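Local coordinates for hypothetical protein RBSTP0775 (Geobacillus stearothermophilus, PDB 1RZ3), which is of unknown function but is probably an ATP-binding kinase of the phosphoribulokinase and uridine kinase type, at residues S33-L38 against M129-F134. Residues are numbered along the deposited sequence; the frame is centred on the assembly and turned at random.
Sequences SGKTTL and MIEGVF
The hydroxyl of T36, in the first turn of helix 35-48, donates a hydrogen bond to the carboxylate of E131 near the end of strand 127-132, with 2.7 Å between T36 OG1 and E131 OE2. The hydroxyl meets OE2 from above the carboxylate plane, 43° out of it, and T36 CG2 stays 3.7 Å from the same oxygen. E131 CG sits between its backbone N and carbonyl carbon (chi1 64°), and a bend at chi2 turns the carboxylate up to the helix start. OE2 is also hydrogen-bonded to H57 ND1, at the end of the neighbouring strand 53-57, which gives this oxygen two partners.

The van der Waals packing comes mainly from the K35 chain, whose CB lies 3.7 Å from E131 OE1. The chain runs past the strand end, bringing CE within 3.4 Å of G132 C and CD within 3.5 Å of G132 O. Bends at chi3 and chi4 then turn the amino group back to its own loop, where NZ is hydrogen-bonded to the carbonyl of L30. The amino and carboxylate groups are near each other but not in contact, K35 NZ standing 4.8 Å from E131 OE1.

An alanine in place of E131 would probably leave the T36 hydroxyl without this acceptor, H57 without its carboxylate partner and a gap beside K35 CB.

G34, K35 and T36 match the Walker A pattern of a strand-loop-helix P-loop, consistent with the P-loop kinase family. In such kinases the lysine contacts nucleotide phosphates and the threonine hydroxyl helps hold magnesium; similar roles are plausible here. Without nucleotide in the model, the T36 hydroxyl is engaged by a carboxylate on strand 127-132, next in the sheet to strand 23-29, which leads into the loop; since H57 also holds that carboxylate, one oxygen links the helix start to two parallel strands.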
ATOM      1  N   SER A  33     -11.064  -3.056   2.037  1.00 42.24           N
ATOM      2  CA  SER A  33     -11.077  -2.833   3.478  1.00 39.16           C
ATOM      3  C   SER A  33     -11.202  -1.338   3.754  1.00 37.48           C
ATOM      4  O   SER A  33     -11.295  -0.914   4.906  1.00 37.44           O
ATOM      5  CB  SER A  33      -9.797  -3.373   4.117  1.00 39.88           C
ATOM      6  OG  SER A  33      -8.653  -2.772   3.539  1.00 39.29           O
ATOM      7  N   GLY A  34     -11.198  -0.548   2.684  1.00 34.76           N
ATOM      8  CA  GLY A  34     -11.310   0.893   2.819  1.00 32.39           C
ATOM      9  C   GLY A  34      -9.969   1.600   2.912  1.00 30.19           C
ATOM     10  O   GLY A  34      -9.911   2.788   3.229  1.00 28.17           O
ATOM     11  N   LYS A  35      -8.890   0.875   2.628  1.00 28.46           N
ATOM     12  CA  LYS A  35      -7.542   1.440   2.694  1.00 29.18           C
ATOM     13  C   LYS A  35      -7.387   2.705   1.867  1.00 26.77           C
ATOM     14  O   LYS A  35      -6.820   3.694   2.327  1.00 23.96           O
ATOM     15  CB  LYS A  35      -6.505   0.442   2.184  1.00 30.20           C
ATOM     16  CG  LYS A  35      -6.473  -0.885   2.883  1.00 36.34           C
ATOM     17  CD  LYS A  35      -5.368  -1.740   2.286  1.00 39.44           C
ATOM     18  CE  LYS A  35      -5.541  -1.922   0.785  1.00 40.01           C
ATOM     19  NZ  LYS A  35      -6.807  -2.628   0.461  1.00 43.56           N
ATOM     20  N   THR A  36      -7.867   2.652   0.631  1.00 26.49           N
ATOM     21  CA  THR A  36      -7.748   3.784  -0.273  1.00 26.97           C
ATOM     22  C   THR A  36      -8.462   5.008   0.271  1.00 27.87           C
ATOM     23  O   THR A  36      -7.930   6.117   0.222  1.00 28.95           O
ATOM     24  CB  THR A  36      -8.297   3.431  -1.669  1.00 26.98           C
ATOM     25  OG1 THR A  36      -7.504   2.379  -2.235  1.00 25.55           O
ATOM     26  CG2 THR A  36      -8.243   4.636  -2.586  1.00 27.02           C
ATOM     27  N   THR A  37      -9.662   4.805   0.800  1.00 28.02           N
ATOM     28  CA  THR A  37     -10.428   5.910   1.354  1.00 29.35           C
ATOM     29  C   THR A  37      -9.731   6.450   2.595  1.00 27.43           C
ATOM     30  O   THR A  37      -9.623   7.662   2.774  1.00 27.39           O
ATOM     31  CB  THR A  37     -11.856   5.471   1.747  1.00 30.88           C
ATOM     32  OG1 THR A  37     -12.538   4.969   0.591  1.00 34.36           O
ATOM     33  CG2 THR A  37     -12.638   6.651   2.314  1.00 32.00           C
ATOM     34  N   LEU A  38      -9.263   5.549   3.453  1.00 26.99           N
ATOM     35  CA  LEU A  38      -8.586   5.970   4.673  1.00 25.36           C
ATOM     36  C   LEU A  38      -7.345   6.774   4.332  1.00 24.53           C
ATOM     37  O   LEU A  38      -7.101   7.828   4.918  1.00 25.78           O
ATOM     38  CB  LEU A  38      -8.191   4.764   5.523  1.00 27.24           C
ATOM     39  CG  LEU A  38      -7.395   5.130   6.782  1.00 29.21           C
ATOM     40  CD1 LEU A  38      -8.237   6.025   7.682  1.00 31.01           C
ATOM     41  CD2 LEU A  38      -6.991   3.870   7.519  1.00 30.86           C
HETATM   42  N   MSE A 129       3.018   8.497   1.936  1.00 14.82           N
HETATM   43  CA  MSE A 129       2.032   7.514   2.360  1.00 17.80           C
HETATM   44  C   MSE A 129       1.744   6.515   1.252  1.00 16.86           C
HETATM   45  O   MSE A 129       1.436   6.893   0.123  1.00 16.66           O
HETATM   46  CB  MSE A 129       0.737   8.201   2.781  1.00 20.88           C
HETATM   47  CG  MSE A 129      -0.252   7.246   3.412  1.00 27.72           C
HETATM   48 SE   MSE A 129      -1.858   8.154   3.896  1.00 40.50          SE
HETATM   49  CE  MSE A 129      -1.206   9.127   5.433  1.00 30.88           C
ATOM     50  N   ILE A 130       1.852   5.236   1.590  1.00 17.08           N
ATOM     51  CA  ILE A 130       1.624   4.156   0.642  1.00 16.88           C
ATOM     52  C   ILE A 130       0.519   3.242   1.161  1.00 16.12           C
ATOM     53  O   ILE A 130       0.580   2.775   2.299  1.00 17.06           O
ATOM     54  CB  ILE A 130       2.920   3.331   0.451  1.00 17.70           C
ATOM     55  CG1 ILE A 130       4.052   4.261  -0.001  1.00 20.11           C
ATOM     56  CG2 ILE A 130       2.692   2.210  -0.557  1.00 17.70           C
ATOM     57  CD1 ILE A 130       5.404   3.598  -0.090  1.00 24.00           C
ATOM     58  N   GLU A 131      -0.497   3.000   0.334  1.00 16.62           N
ATOM     59  CA  GLU A 131      -1.591   2.121   0.727  1.00 15.32           C
ATOM     60  C   GLU A 131      -1.742   1.005  -0.294  1.00 17.18           C
ATOM     61  O   GLU A 131      -1.577   1.228  -1.493  1.00 15.59           O
ATOM     62  CB  GLU A 131      -2.908   2.907   0.848  1.00 18.90           C
ATOM     63  CG  GLU A 131      -3.430   3.526  -0.446  1.00 20.56           C
ATOM     64  CD  GLU A 131      -4.359   2.604  -1.225  1.00 23.35           C
ATOM     65  OE1 GLU A 131      -4.572   1.450  -0.791  1.00 23.18           O
ATOM     66  OE2 GLU A 131      -4.879   3.042  -2.274  1.00 22.97           O
ATOM     67  N   GLY A 132      -2.039  -0.197   0.187  1.00 17.61           N
ATOM     68  CA  GLY A 132      -2.212  -1.324  -0.713  1.00 16.81           C
ATOM     69  C   GLY A 132      -2.286  -2.637   0.027  1.00 16.91           C
ATOM     70  O   GLY A 132      -2.157  -2.678   1.249  1.00 14.70           O
ATOM     71  N   VAL A 133      -2.503  -3.721  -0.707  1.00 16.74           N
ATOM     72  CA  VAL A 133      -2.568  -5.035  -0.088  1.00 18.68           C
ATOM     73  C   VAL A 133      -1.170  -5.647  -0.052  1.00 18.23           C
ATOM     74  O   VAL A 133      -0.321  -5.327  -0.892  1.00 18.55           O
ATOM     75  CB  VAL A 133      -3.520  -5.974  -0.870  1.00 21.85           C
ATOM     76  CG1 VAL A 133      -3.024  -6.156  -2.288  1.00 21.47           C
ATOM     77  CG2 VAL A 133      -3.629  -7.311  -0.163  1.00 23.94           C
ATOM     78  N   PHE A 134      -0.937  -6.506   0.937  1.00 15.18           N
ATOM     79  CA  PHE A 134       0.333  -7.201   1.110  1.00 15.89           C
ATOM     80  C   PHE A 134       1.526  -6.246   1.197  1.00 16.65           C
ATOM     81  O   PHE A 134       2.580  -6.531   0.637  1.00 15.98           O
ATOM     82  CB  PHE A 134       0.574  -8.178  -0.056  1.00 15.93           C
ATOM     83  CG  PHE A 134      -0.633  -8.998  -0.441  1.00 17.59           C
ATOM     84  CD1 PHE A 134      -1.368  -9.687   0.521  1.00 17.89           C
ATOM     85  CD2 PHE A 134      -1.016  -9.107  -1.780  1.00 18.52           C
ATOM     86  CE1 PHE A 134      -2.467 -10.475   0.160  1.00 19.68           C
ATOM     87  CE2 PHE A 134      -2.116  -9.896  -2.157  1.00 19.35           C
ATOM     88  CZ  PHE A 134      -2.842 -10.580  -1.182  1.00 19.45           C
TER